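Local coordinates for lipoprotein LpqN (Mycobacterium tuberculosis, PDB 6E5F) that binds a dodecyl trehaloside and is involved in mycobacterial cell envelope biogenesis, interacting with the periplasmic loop domains of the mycolate transporters MmpL3 and MmpL11, at residues P74-G78 / E98-Y104; L87-W93 / A216-I220; V122-L128 / V196-N202; F165-L170 / Q185-P191. The contacts are given in a common frame with arbitrary orientation. Numbering follows the deposited sequence.

Contact 1 (P74-G78 / E98-Y104); sequences PVHHG and ESSRAPY
His77 lays its imidazole over one face of the Tyr104 phenol in a face-to-face stack, the ring centroids 3.8 Å apart and the planes at 16°. The rotamers that allow it are m for His77 (chi1 -77°, chi2 82°) and t for Tyr104 (chi1 -159°, chi2 70°). Both segments are loops, closest at His76 and Tyr104 with 6.0 Å between CA atoms. Glu98, an m rotamer whose chain is extended at chi2, points its carboxylate across the gap, where OE2 accepts from His77 N (2.8 Å) and from His77 ND1 (2.7 Å). A single oxygen thus fixes both the backbone and the ring of His77. His76 ND1 lies 3.1 Å from Glu98 OE1 and makes a weak hydrogen bond to Pro103 O at 3.5 Å. The Tyr104 ring edge faces Val75 O, 3.5 Å from CD1. Val75 and Tyr104 also bond through their backbones to Leu125 and Ala123, so this His-carboxylate pair with its aromatic stack joins two interstrand loops along the edge of strand 120-130 in the antiparallel sheet.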
# COMPACT_ATOMS: atom_id res chain seq x y z
N PRO A 74 9.77 10.17 -5.05
CA PRO A 74 8.91 9.18 -5.69
C PRO A 74 9.71 8.32 -6.65
O PRO A 74 10.67 8.77 -7.27
CB PRO A 74 7.88 10.03 -6.44
CG PRO A 74 8.60 11.30 -6.73
CD PRO A 74 9.51 11.53 -5.56
N VAL A 75 9.31 7.06 -6.78
CA VAL A 75 9.97 6.09 -7.64
C VAL A 75 8.98 5.61 -8.68
O VAL A 75 7.80 5.39 -8.37
CB VAL A 75 10.52 4.90 -6.83
CG1 VAL A 75 11.26 3.94 -7.73
CG2 VAL A 75 11.41 5.40 -5.70
N HIS A 76 9.45 5.44 -9.91
CA HIS A 76 8.61 4.95 -11.00
C HIS A 76 9.27 3.75 -11.65
O HIS A 76 10.48 3.53 -11.52
CB HIS A 76 8.33 6.07 -12.01
CG HIS A 76 7.69 7.27 -11.39
ND1 HIS A 76 6.37 7.28 -11.00
CD2 HIS A 76 8.20 8.48 -11.06
CE1 HIS A 76 6.08 8.46 -10.47
NE2 HIS A 76 7.18 9.20 -10.50
N HIS A 77 8.46 2.94 -12.32
CA HIS A 77 8.97 1.75 -13.00
C HIS A 77 10.12 2.12 -13.92
O HIS A 77 10.02 3.08 -14.70
CB HIS A 77 7.85 1.08 -13.79
CG HIS A 77 6.89 0.31 -12.94
ND1 HIS A 77 5.85 0.90 -12.26
CD2 HIS A 77 6.82 -1.02 -12.66
CE1 HIS A 77 5.18 -0.02 -11.59
NE2 HIS A 77 5.75 -1.19 -11.81
N GLY A 78 11.21 1.38 -13.82
CA GLY A 78 12.37 1.59 -14.66
C GLY A 78 13.37 2.61 -14.16
O GLY A 78 14.37 2.84 -14.85
N GLU A 98 0.84 3.86 -14.48
CA GLU A 98 1.24 4.91 -13.55
C GLU A 98 0.55 6.21 -13.92
O GLU A 98 0.55 6.63 -15.07
CB GLU A 98 2.75 5.12 -13.61
CG GLU A 98 3.57 3.99 -13.07
CD GLU A 98 5.02 4.38 -12.88
OE1 GLU A 98 5.39 5.49 -13.30
OE2 GLU A 98 5.78 3.57 -12.32
N SER A 99 -0.05 6.86 -12.92
CA SER A 99 -0.76 8.11 -13.14
C SER A 99 -0.81 8.86 -11.82
O SER A 99 -0.35 8.37 -10.79
CB SER A 99 -2.17 7.84 -13.67
OG SER A 99 -2.95 7.18 -12.69
N SER A 100 -1.41 10.05 -11.85
CA SER A 100 -1.55 10.84 -10.63
C SER A 100 -2.28 10.05 -9.56
O SER A 100 -1.94 10.13 -8.37
CB SER A 100 -2.30 12.13 -10.94
OG SER A 100 -1.54 12.98 -11.78
N ARG A 101 -3.30 9.28 -9.95
CA ARG A 101 -4.10 8.53 -8.99
C ARG A 101 -3.55 7.14 -8.69
O ARG A 101 -4.01 6.52 -7.72
CB ARG A 101 -5.55 8.42 -9.48
CG ARG A 101 -6.27 9.76 -9.53
CD ARG A 101 -7.77 9.60 -9.38
NE ARG A 101 -8.41 10.88 -9.09
CZ ARG A 101 -8.76 11.77 -10.00
NH1 ARG A 101 -8.55 11.54 -11.29
NH2 ARG A 101 -9.33 12.91 -9.63
N ALA A 102 -2.61 6.64 -9.48
CA ALA A 102 -1.95 5.36 -9.22
C ALA A 102 -0.46 5.56 -9.46
O ALA A 102 0.08 5.19 -10.51
CB ALA A 102 -2.51 4.26 -10.13
N PRO A 103 0.25 6.15 -8.49
CA PRO A 103 1.63 6.59 -8.74
C PRO A 103 2.56 5.49 -9.23
O PRO A 103 3.39 5.75 -10.12
CB PRO A 103 2.06 7.17 -7.39
CG PRO A 103 0.79 7.59 -6.74
CD PRO A 103 -0.23 6.57 -7.16
N TYR A 104 2.46 4.29 -8.69
CA TYR A 104 3.25 3.15 -9.13
C TYR A 104 2.38 2.11 -9.85
O TYR A 104 2.67 0.92 -9.81
CB TYR A 104 4.01 2.53 -7.96
CG TYR A 104 5.21 1.69 -8.33
CD1 TYR A 104 6.36 2.28 -8.85
CD2 TYR A 104 5.20 0.32 -8.14
CE1 TYR A 104 7.47 1.51 -9.16
CE2 TYR A 104 6.31 -0.45 -8.45
CZ TYR A 104 7.43 0.15 -8.97
OH TYR A 104 8.54 -0.62 -9.29

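Contact 2 (L87-W93 / A216-I220); sequences LPVPDDW and AANVI
A proline-rich loop packs here on one side of helix 210-223, the helix that lies against the curved antiparallel sheet of this Mog1p/PsbP-like fold. Residues 87-93 are extended up to Pro90, where a type II beta turn, closed by Trp93 N to Pro90 O at 3.1 Å, reverses the chain; Asp92 takes the positive phi of 73° that this turn needs at its third position. Residues 216-220 are regular helix. CA atoms come closest at Pro88-Ile220 and Pro90-Ala216, 6.0 Å each; Pro88 and Pro90 both point toward the helix and Val89 between them points away. The Pro88 ring settles between Val219 and Ile220, its CG 3.8 Å from Val219 CG1 and 3.7 Å from Ile220 CA. Pro90, in turn, sits one helical turn back, its CG 3.9 Å from Val219 CG1 and 4.1 Å from Ala216 CB. Val219 (chi1 178°, t) is therefore the bump between the two proline rings, and the small Ala216 leaves room for Trp93 beside Pro90. At the other end, Leu87 CD1 meets Ile220 CG2 at 4.2 Å. Ala217, turned away from the loop, touches the bound dodecyl trehaloside, so the helix has the loop on one side and the lipid pocket on another. Trp93, with chi1 -67° and chi2 69°, brings CZ2 to 3.5 Å from Ala216 CB.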
# COMPACT_ATOMS: atom_id res chain seq x y z
N LEU A 87 4.20 -7.19 -9.51
CA LEU A 87 2.87 -7.41 -8.96
C LEU A 87 2.02 -8.20 -9.96
O LEU A 87 2.05 -7.90 -11.16
CB LEU A 87 2.17 -6.08 -8.68
CG LEU A 87 2.27 -5.36 -7.34
CD1 LEU A 87 2.75 -6.24 -6.19
CD2 LEU A 87 3.14 -4.11 -7.46
N PRO A 88 1.25 -9.18 -9.51
CA PRO A 88 0.37 -9.90 -10.43
C PRO A 88 -0.90 -9.11 -10.71
O PRO A 88 -1.32 -8.24 -9.95
CB PRO A 88 0.05 -11.18 -9.66
CG PRO A 88 0.05 -10.74 -8.24
CD PRO A 88 1.14 -9.71 -8.14
N VAL A 89 -1.52 -9.44 -11.85
CA VAL A 89 -2.84 -8.92 -12.19
C VAL A 89 -3.83 -10.06 -12.03
O VAL A 89 -3.93 -10.92 -12.92
CB VAL A 89 -2.86 -8.35 -13.62
CG1 VAL A 89 -4.26 -7.84 -13.96
CG2 VAL A 89 -1.84 -7.24 -13.77
N PRO A 90 -4.58 -10.13 -10.93
CA PRO A 90 -5.51 -11.24 -10.74
C PRO A 90 -6.55 -11.29 -11.85
O PRO A 90 -6.81 -10.31 -12.55
CB PRO A 90 -6.16 -10.95 -9.38
CG PRO A 90 -5.20 -10.03 -8.69
CD PRO A 90 -4.57 -9.21 -9.78
N ASP A 91 -7.15 -12.47 -12.00
CA ASP A 91 -8.20 -12.64 -13.00
C ASP A 91 -9.37 -11.71 -12.70
O ASP A 91 -9.72 -11.48 -11.53
CB ASP A 91 -8.68 -14.09 -13.01
CG ASP A 91 -7.63 -15.04 -13.55
OD1 ASP A 91 -6.84 -14.63 -14.42
OD2 ASP A 91 -7.61 -16.21 -13.10
N ASP A 92 -9.96 -11.16 -13.76
CA ASP A 92 -11.06 -10.19 -13.70
C ASP A 92 -10.61 -8.81 -13.25
O ASP A 92 -11.45 -7.91 -13.12
CB ASP A 92 -12.24 -10.67 -12.85
CG ASP A 92 -12.91 -11.90 -13.42
OD1 ASP A 92 -12.83 -12.11 -14.65
OD2 ASP A 92 -13.52 -12.67 -12.65
N TRP A 93 -9.32 -8.60 -13.00
CA TRP A 93 -8.76 -7.28 -12.75
C TRP A 93 -7.96 -6.84 -13.97
O TRP A 93 -7.47 -7.66 -14.74
CB TRP A 93 -7.84 -7.29 -11.53
CG TRP A 93 -8.55 -7.54 -10.23
CD1 TRP A 93 -9.14 -8.71 -9.82
CD2 TRP A 93 -8.74 -6.61 -9.16
NE1 TRP A 93 -9.68 -8.55 -8.57
CE2 TRP A 93 -9.45 -7.27 -8.14
CE3 TRP A 93 -8.37 -5.27 -8.96
CZ2 TRP A 93 -9.80 -6.65 -6.95
CZ3 TRP A 93 -8.72 -4.66 -7.78
CH2 TRP A 93 -9.43 -5.34 -6.79
N ALA A 216 -8.15 -10.70 -4.35
CA ALA A 216 -7.00 -10.12 -5.03
C ALA A 216 -5.77 -10.11 -4.13
O ALA A 216 -4.65 -10.29 -4.61
CB ALA A 216 -7.33 -8.71 -5.49
N ALA A 217 -5.97 -9.90 -2.83
CA ALA A 217 -4.85 -9.83 -1.90
C ALA A 217 -4.10 -11.15 -1.84
O ALA A 217 -2.87 -11.17 -1.76
CB ALA A 217 -5.36 -9.46 -0.51
N ASN A 218 -4.83 -12.27 -1.84
CA ASN A 218 -4.18 -13.57 -1.82
C ASN A 218 -3.29 -13.76 -3.03
O ASN A 218 -2.17 -14.26 -2.92
CB ASN A 218 -5.23 -14.67 -1.77
CG ASN A 218 -6.13 -14.57 -0.56
OD1 ASN A 218 -5.67 -14.28 0.54
ND2 ASN A 218 -7.42 -14.78 -0.77
N VAL A 219 -3.77 -13.37 -4.21
CA VAL A 219 -2.96 -13.47 -5.42
C VAL A 219 -1.70 -12.64 -5.28
O VAL A 219 -0.60 -13.09 -5.61
CB VAL A 219 -3.79 -13.05 -6.65
CG1 VAL A 219 -2.95 -13.12 -7.91
CG2 VAL A 219 -5.03 -13.93 -6.78
N ILE A 220 -1.83 -11.41 -4.77
CA ILE A 220 -0.67 -10.54 -4.60
C ILE A 220 0.31 -11.15 -3.60
O ILE A 220 1.52 -11.15 -3.83
CB ILE A 220 -1.14 -9.13 -4.18
CG1 ILE A 220 -1.89 -8.46 -5.33
CG2 ILE A 220 0.06 -8.29 -3.73
CD1 ILE A 220 -2.60 -7.17 -4.94

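Contact 3 (V122-L128 / V196-N202); sequences VAILSKL and VFVLQLN
Eight backbone hydrogen bonds tie strands 122-128 and 196-202, two at each of four hydrogen-bonded pairs. Val122 N to Asn202 O is 2.9 Å and Asn202 N to Val122 O is 2.8 Å; Ile124 N to Gln200 O and Gln200 N to Ile124 O are both 2.9 Å. Ser126 N reaches Val198 O at 3.0 Å and Val198 N reaches Ser126 O at 2.9 Å, while Leu128 N to Val196 O and Val196 N to Leu128 O each measure 2.8 Å. One water lies 2.8 Å from both Ser126 OG and Val198 O, donating to the latter. The strands run antiparallel at 160° with axes 4.7 Å apart, in unbroken register from Val122-Asn202 to Leu128-Val196, and form a central ladder of the curved antiparallel sheet. In the non-hydrogen-bonded pairs, CA atoms close to 4.5 Å at Leu125-Leu199 and Lys127-Phe197. Ala123, Leu125, Lys127, Phe197, Leu199 and Leu201 share the face toward L6T, about 4 Å from the Leu201 side chain. There Ala123 CB packs 3.7 Å from Leu201 CD2, Leu125 CD1 is 4.0 Å from Leu199 CB, and the Lys127 side chain, t at all four chi angles, lays CG over the Phe197 ring, 4.1 Å from its centroid, as a CH-pi contact. On the other face Leu128 CD1 meets Val198 CG2 at 3.6 Å, and Gln200 and Asn202 turn their amides to Thr187 and Gln185 of strand 179-192.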
# COMPACT_ATOMS: atom_id res chain seq x y z
N VAL A 122 -4.02 0.17 -5.43
CA VAL A 122 -3.10 1.13 -6.02
C VAL A 122 -1.76 1.03 -5.31
O VAL A 122 -1.71 0.83 -4.09
CB VAL A 122 -3.67 2.56 -5.94
CG1 VAL A 122 -2.59 3.59 -6.18
CG2 VAL A 122 -4.82 2.72 -6.93
N ALA A 123 -0.68 1.13 -6.08
CA ALA A 123 0.67 1.01 -5.55
C ALA A 123 1.36 2.36 -5.55
O ALA A 123 1.14 3.19 -6.44
CB ALA A 123 1.49 0.02 -6.39
N ILE A 124 2.19 2.58 -4.53
CA ILE A 124 3.06 3.75 -4.44
C ILE A 124 4.43 3.24 -4.02
O ILE A 124 4.53 2.38 -3.13
CB ILE A 124 2.54 4.75 -3.39
CG1 ILE A 124 1.08 5.13 -3.67
CG2 ILE A 124 3.40 5.99 -3.38
CD1 ILE A 124 0.32 5.53 -2.43
N LEU A 125 5.48 3.74 -4.65
CA LEU A 125 6.84 3.38 -4.28
C LEU A 125 7.63 4.65 -4.02
O LEU A 125 7.65 5.56 -4.86
CB LEU A 125 7.51 2.55 -5.37
CG LEU A 125 8.91 2.00 -5.02
CD1 LEU A 125 8.86 1.10 -3.79
CD2 LEU A 125 9.49 1.24 -6.20
N SER A 126 8.26 4.72 -2.85
CA SER A 126 9.06 5.86 -2.44
C SER A 126 10.47 5.39 -2.10
O SER A 126 10.67 4.25 -1.67
CB SER A 126 8.46 6.56 -1.22
OG SER A 126 7.11 6.91 -1.44
N LYS A 127 11.43 6.28 -2.30
CA LYS A 127 12.83 6.03 -1.97
C LYS A 127 13.18 6.95 -0.82
O LYS A 127 13.04 8.17 -0.93
CB LYS A 127 13.71 6.33 -3.18
CG LYS A 127 15.19 6.09 -2.94
CD LYS A 127 15.99 6.44 -4.20
CE LYS A 127 17.46 6.10 -4.05
NZ LYS A 127 18.21 6.46 -5.29
N LEU A 128 13.62 6.36 0.29
CA LEU A 128 14.01 7.10 1.48
C LEU A 128 15.51 6.98 1.67
O LEU A 128 16.05 5.87 1.66
CB LEU A 128 13.29 6.56 2.71
CG LEU A 128 11.76 6.51 2.62
CD1 LEU A 128 11.17 6.03 3.94
CD2 LEU A 128 11.19 7.85 2.24
N VAL A 196 16.27 3.08 1.54
CA VAL A 196 15.19 2.20 1.96
C VAL A 196 14.01 2.55 1.06
O VAL A 196 13.47 3.65 1.13
CB VAL A 196 14.83 2.39 3.44
CG1 VAL A 196 13.64 1.54 3.81
CG2 VAL A 196 16.02 2.01 4.31
N PHE A 197 13.63 1.61 0.21
CA PHE A 197 12.45 1.77 -0.62
C PHE A 197 11.24 1.29 0.16
O PHE A 197 11.31 0.29 0.89
CB PHE A 197 12.60 0.99 -1.92
CG PHE A 197 13.66 1.55 -2.84
CD1 PHE A 197 14.98 1.20 -2.69
CD2 PHE A 197 13.32 2.45 -3.84
CE1 PHE A 197 15.95 1.73 -3.54
CE2 PHE A 197 14.28 2.98 -4.68
CZ PHE A 197 15.60 2.61 -4.52
N VAL A 198 10.14 2.01 0.03
CA VAL A 198 8.91 1.71 0.75
C VAL A 198 7.80 1.55 -0.29
O VAL A 198 7.44 2.52 -0.98
CB VAL A 198 8.55 2.79 1.77
CG1 VAL A 198 7.25 2.42 2.51
CG2 VAL A 198 9.70 3.01 2.75
N LEU A 199 7.27 0.34 -0.41
CA LEU A 199 6.14 0.06 -1.27
C LEU A 199 4.89 0.07 -0.41
O LEU A 199 4.86 -0.56 0.65
CB LEU A 199 6.30 -1.32 -1.91
CG LEU A 199 5.11 -1.85 -2.72
CD1 LEU A 199 4.96 -1.07 -4.01
CD2 LEU A 199 5.27 -3.34 -2.98
N GLN A 200 3.87 0.78 -0.86
CA GLN A 200 2.57 0.72 -0.21
C GLN A 200 1.53 0.28 -1.22
O GLN A 200 1.50 0.79 -2.35
CB GLN A 200 2.20 2.05 0.46
CG GLN A 200 3.12 2.38 1.65
CD GLN A 200 2.59 3.48 2.54
OE1 GLN A 200 2.30 4.58 2.09
NE2 GLN A 200 2.47 3.18 3.83
N LEU A 201 0.73 -0.70 -0.83
CA LEU A 201 -0.40 -1.16 -1.62
C LEU A 201 -1.67 -0.75 -0.87
O LEU A 201 -1.89 -1.19 0.26
CB LEU A 201 -0.34 -2.67 -1.82
CG LEU A 201 0.95 -3.20 -2.47
CD1 LEU A 201 0.92 -4.73 -2.52
CD2 LEU A 201 1.16 -2.63 -3.86
N ASN A 202 -2.46 0.10 -1.50
CA ASN A 202 -3.64 0.71 -0.88
C ASN A 202 -4.87 0.12 -1.55
O ASN A 202 -5.14 0.40 -2.72
CB ASN A 202 -3.61 2.22 -1.08
CG ASN A 202 -2.47 2.89 -0.33
OD1 ASN A 202 -2.03 2.41 0.71
ND2 ASN A 202 -2.00 4.02 -0.85
O HOH W 1 5.66 4.65 -0.55

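Contact 4 (F165-L170 / Q185-P191); sequences FSAWQL and QKTVVIP. With L6T (alpha-D-glucopyranosyl 6-O-dodecyl-alpha-D-glucopyranoside), chain B.
Strands 165-170 and 185-191 run antiparallel, 165° between their directions and 4.6 Å between axes, as the two arms of the beta hairpin 165-176/179-192. Trp168-Thr187 and Leu170-Gln185 are the hydrogen-bonded pairs: Trp168 N to Thr187 O and Thr187 N to Trp168 O are both 2.8 Å, Leu170 N to Gln185 O is 3.2 Å and Gln185 N to Leu170 O is 2.9 Å. Val189 N adds a bond to Ser166 O at 3.0 Å. Ala167-Val188 and Gln169-Lys186 are non-hydrogen-bonded, with CA atoms 4.2 Å apart, and beyond Ala167-Val188 the strands splay, to 6.3 Å between the CA atoms of Phe165 and Ile190. Phe165 (chi1 -72°, m) fills the widened end, one ring face over Ile190 CG2, which lies 3.9 Å from the centroid in a CH-pi contact, and its CB is 3.8 Å from Val188 CG1. On the face of Ala167 and Val188, the extended Lys186 passes Ala167 CB, 3.9 Å from CE, and takes its ammonium to a salt bridge with Asp221 of helix 210-223. On the opposite face Trp168 turns its indole away from strand 185-191, and its NE1 bonds to Asp156 O. Gln169 belongs to the glycolipid pocket; its NE2 lies 3.3 Å from CBF in the dodecyl chain of L6T.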
# COMPACT_ATOMS: atom_id res chain seq x y z
N PHE A 165 10.68 -9.74 1.66
CA PHE A 165 10.96 -8.56 2.46
C PHE A 165 9.90 -8.40 3.55
O PHE A 165 8.77 -8.87 3.42
CB PHE A 165 11.02 -7.31 1.58
CG PHE A 165 12.24 -7.25 0.71
CD1 PHE A 165 13.41 -6.68 1.19
CD2 PHE A 165 12.23 -7.78 -0.56
CE1 PHE A 165 14.54 -6.63 0.39
CE2 PHE A 165 13.36 -7.73 -1.36
CZ PHE A 165 14.51 -7.15 -0.88
N SER A 166 10.29 -7.72 4.63
CA SER A 166 9.41 -7.52 5.76
C SER A 166 8.33 -6.50 5.42
O SER A 166 8.58 -5.51 4.72
CB SER A 166 10.20 -7.01 6.96
OG SER A 166 11.18 -7.95 7.36
N ALA A 167 7.12 -6.74 5.93
CA ALA A 167 5.97 -5.92 5.61
C ALA A 167 5.05 -5.81 6.82
O ALA A 167 5.22 -6.49 7.84
CB ALA A 167 5.20 -6.49 4.41
N TRP A 168 4.08 -4.92 6.69
CA TRP A 168 3.03 -4.73 7.67
C TRP A 168 1.73 -4.55 6.91
O TRP A 168 1.69 -3.86 5.89
CB TRP A 168 3.27 -3.47 8.52
CG TRP A 168 2.40 -3.48 9.72
CD1 TRP A 168 1.17 -2.91 9.85
CD2 TRP A 168 2.68 -4.13 10.95
NE1 TRP A 168 0.67 -3.16 11.11
CE2 TRP A 168 1.58 -3.90 11.80
CE3 TRP A 168 3.77 -4.86 11.43
CZ2 TRP A 168 1.53 -4.40 13.11
CZ3 TRP A 168 3.72 -5.35 12.72
CH2 TRP A 168 2.61 -5.12 13.54
N GLN A 169 0.66 -5.16 7.40
CA GLN A 169 -0.64 -5.00 6.77
C GLN A 169 -1.68 -4.72 7.83
O GLN A 169 -1.70 -5.37 8.88
CB GLN A 169 -1.04 -6.23 5.94
CG GLN A 169 -2.39 -6.09 5.26
CD GLN A 169 -2.60 -7.12 4.16
OE1 GLN A 169 -1.75 -7.28 3.29
NE2 GLN A 169 -3.73 -7.80 4.20
N LEU A 170 -2.55 -3.76 7.55
CA LEU A 170 -3.75 -3.60 8.35
C LEU A 170 -4.90 -3.23 7.45
O LEU A 170 -4.74 -2.63 6.38
CB LEU A 170 -3.57 -2.57 9.47
CG LEU A 170 -3.71 -1.10 9.11
CD1 LEU A 170 -3.92 -0.27 10.38
CD2 LEU A 170 -2.51 -0.61 8.32
N GLN A 185 -4.01 -1.49 3.81
CA GLN A 185 -2.72 -1.02 3.33
C GLN A 185 -1.65 -2.01 3.74
O GLN A 185 -1.51 -2.33 4.92
CB GLN A 185 -2.41 0.36 3.90
CG GLN A 185 -1.12 0.96 3.39
CD GLN A 185 -0.85 2.29 4.02
OE1 GLN A 185 -0.55 2.38 5.21
NE2 GLN A 185 -0.95 3.35 3.22
N LYS A 186 -0.89 -2.48 2.75
CA LYS A 186 0.30 -3.28 3.00
C LYS A 186 1.51 -2.41 2.71
O LYS A 186 1.62 -1.84 1.62
CB LYS A 186 0.33 -4.54 2.14
CG LYS A 186 1.42 -5.53 2.56
CD LYS A 186 1.21 -6.91 1.97
CE LYS A 186 2.05 -7.96 2.70
NZ LYS A 186 1.71 -9.36 2.31
N THR A 187 2.40 -2.30 3.69
CA THR A 187 3.64 -1.54 3.56
C THR A 187 4.79 -2.53 3.57
O THR A 187 4.89 -3.36 4.47
CB THR A 187 3.77 -0.55 4.72
OG1 THR A 187 2.70 0.39 4.68
CG2 THR A 187 5.10 0.20 4.63
N VAL A 188 5.65 -2.45 2.57
CA VAL A 188 6.81 -3.34 2.43
C VAL A 188 8.06 -2.48 2.47
O VAL A 188 8.14 -1.49 1.74
CB VAL A 188 6.76 -4.14 1.12
CG1 VAL A 188 7.86 -5.19 1.10
CG2 VAL A 188 5.39 -4.78 0.92
N VAL A 189 9.00 -2.84 3.32
CA VAL A 189 10.27 -2.12 3.44
C VAL A 189 11.35 -2.89 2.71
O VAL A 189 11.56 -4.08 2.96
CB VAL A 189 10.62 -1.87 4.92
CG1 VAL A 189 11.95 -1.18 5.04
CG2 VAL A 189 9.54 -1.03 5.56
N ILE A 190 12.03 -2.20 1.80
CA ILE A 190 12.97 -2.84 0.88
C ILE A 190 14.30 -2.09 0.99
O ILE A 190 14.55 -1.17 0.20
CB ILE A 190 12.43 -2.84 -0.55
CG1 ILE A 190 11.03 -3.47 -0.62
CG2 ILE A 190 13.41 -3.57 -1.49
CD1 ILE A 190 10.26 -3.11 -1.88
N PRO A 191 15.16 -2.44 1.94
CA PRO A 191 16.48 -1.78 2.00
C PRO A 191 17.33 -2.22 0.82
O PRO A 191 17.47 -3.42 0.56
CB PRO A 191 17.07 -2.28 3.33
CG PRO A 191 15.91 -2.88 4.09
CD PRO A 191 14.99 -3.40 3.04
C1 L6T B . -13.50 -4.21 11.39
C2 L6T B . -14.60 -3.43 10.68
C3 L6T B . -15.35 -4.35 9.74
C4 L6T B . -14.36 -4.95 8.76
C5 L6T B . -13.31 -5.73 9.55
C6 L6T B . -12.32 -6.45 8.59
CAA L6T B . -13.06 -5.77 13.07
CAO L6T B . -13.85 -4.39 14.85
CAP L6T B . -13.42 -3.29 15.83
CAR L6T B . -14.36 -5.60 15.62
CAT L6T B . -14.77 -6.66 14.62
CAV L6T B . -13.57 -7.02 13.78
CAX L6T B . -10.67 -5.81 7.06
CAY L6T B . -10.85 -6.55 5.70
CAZ L6T B . -9.61 -6.09 4.95
CBA L6T B . -9.40 -7.06 3.79
CBB L6T B . -8.71 -6.13 2.78
CBC L6T B . -7.67 -6.94 2.06
CBD L6T B . -6.87 -5.96 1.14
CBE L6T B . -5.54 -6.62 0.90
CBF L6T B . -4.35 -5.88 1.60
CBG L6T B . -3.96 -4.62 0.79
CBH L6T B . -3.57 -4.99 -0.63
CBI L6T B . -2.67 -6.22 -0.73
O1 L6T B . -14.08 -5.25 12.20
O2 L6T B . -15.51 -2.90 11.65
O3 L6T B . -16.35 -3.61 9.04
O4 L6T B . -15.06 -5.83 7.88
O5 L6T B . -12.60 -4.81 10.42
O6 L6T B . -11.93 -5.48 7.67
OAN L6T B . -12.71 -4.76 14.04
OAQ L6T B . -12.31 -3.75 16.61
OAS L6T B . -15.48 -5.22 16.43
OAU L6T B . -15.24 -7.82 15.32
OAW L6T B . -13.94 -8.00 12.80

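In the fold
Contact 1 comes first along the chain and closes before contacts 3 and 4 open; contact 2 crosses it and encloses both, with contact 4 nested inside contact 3. Contacts 3 and 4 are ladders of one antiparallel sheet, centres 9 Å apart, joined where Phe197 and Leu199 bond to Ile190 and Val188 across strands 195-206 and 179-192. Contact 1 adjoins strand 120-130, its centre 10 Å from contact 3's. Contact 2, centred about 18 Å from contact 3, meets it where Ile220 packs on Leu201. The sheet and helix 210-223 hold the dodecyl tail between them: Gln169 and Ala217 touch L6T, the Leu201 and Ile220 side chains lie about 4 Å from it, that of Tyr104 about 13 Å.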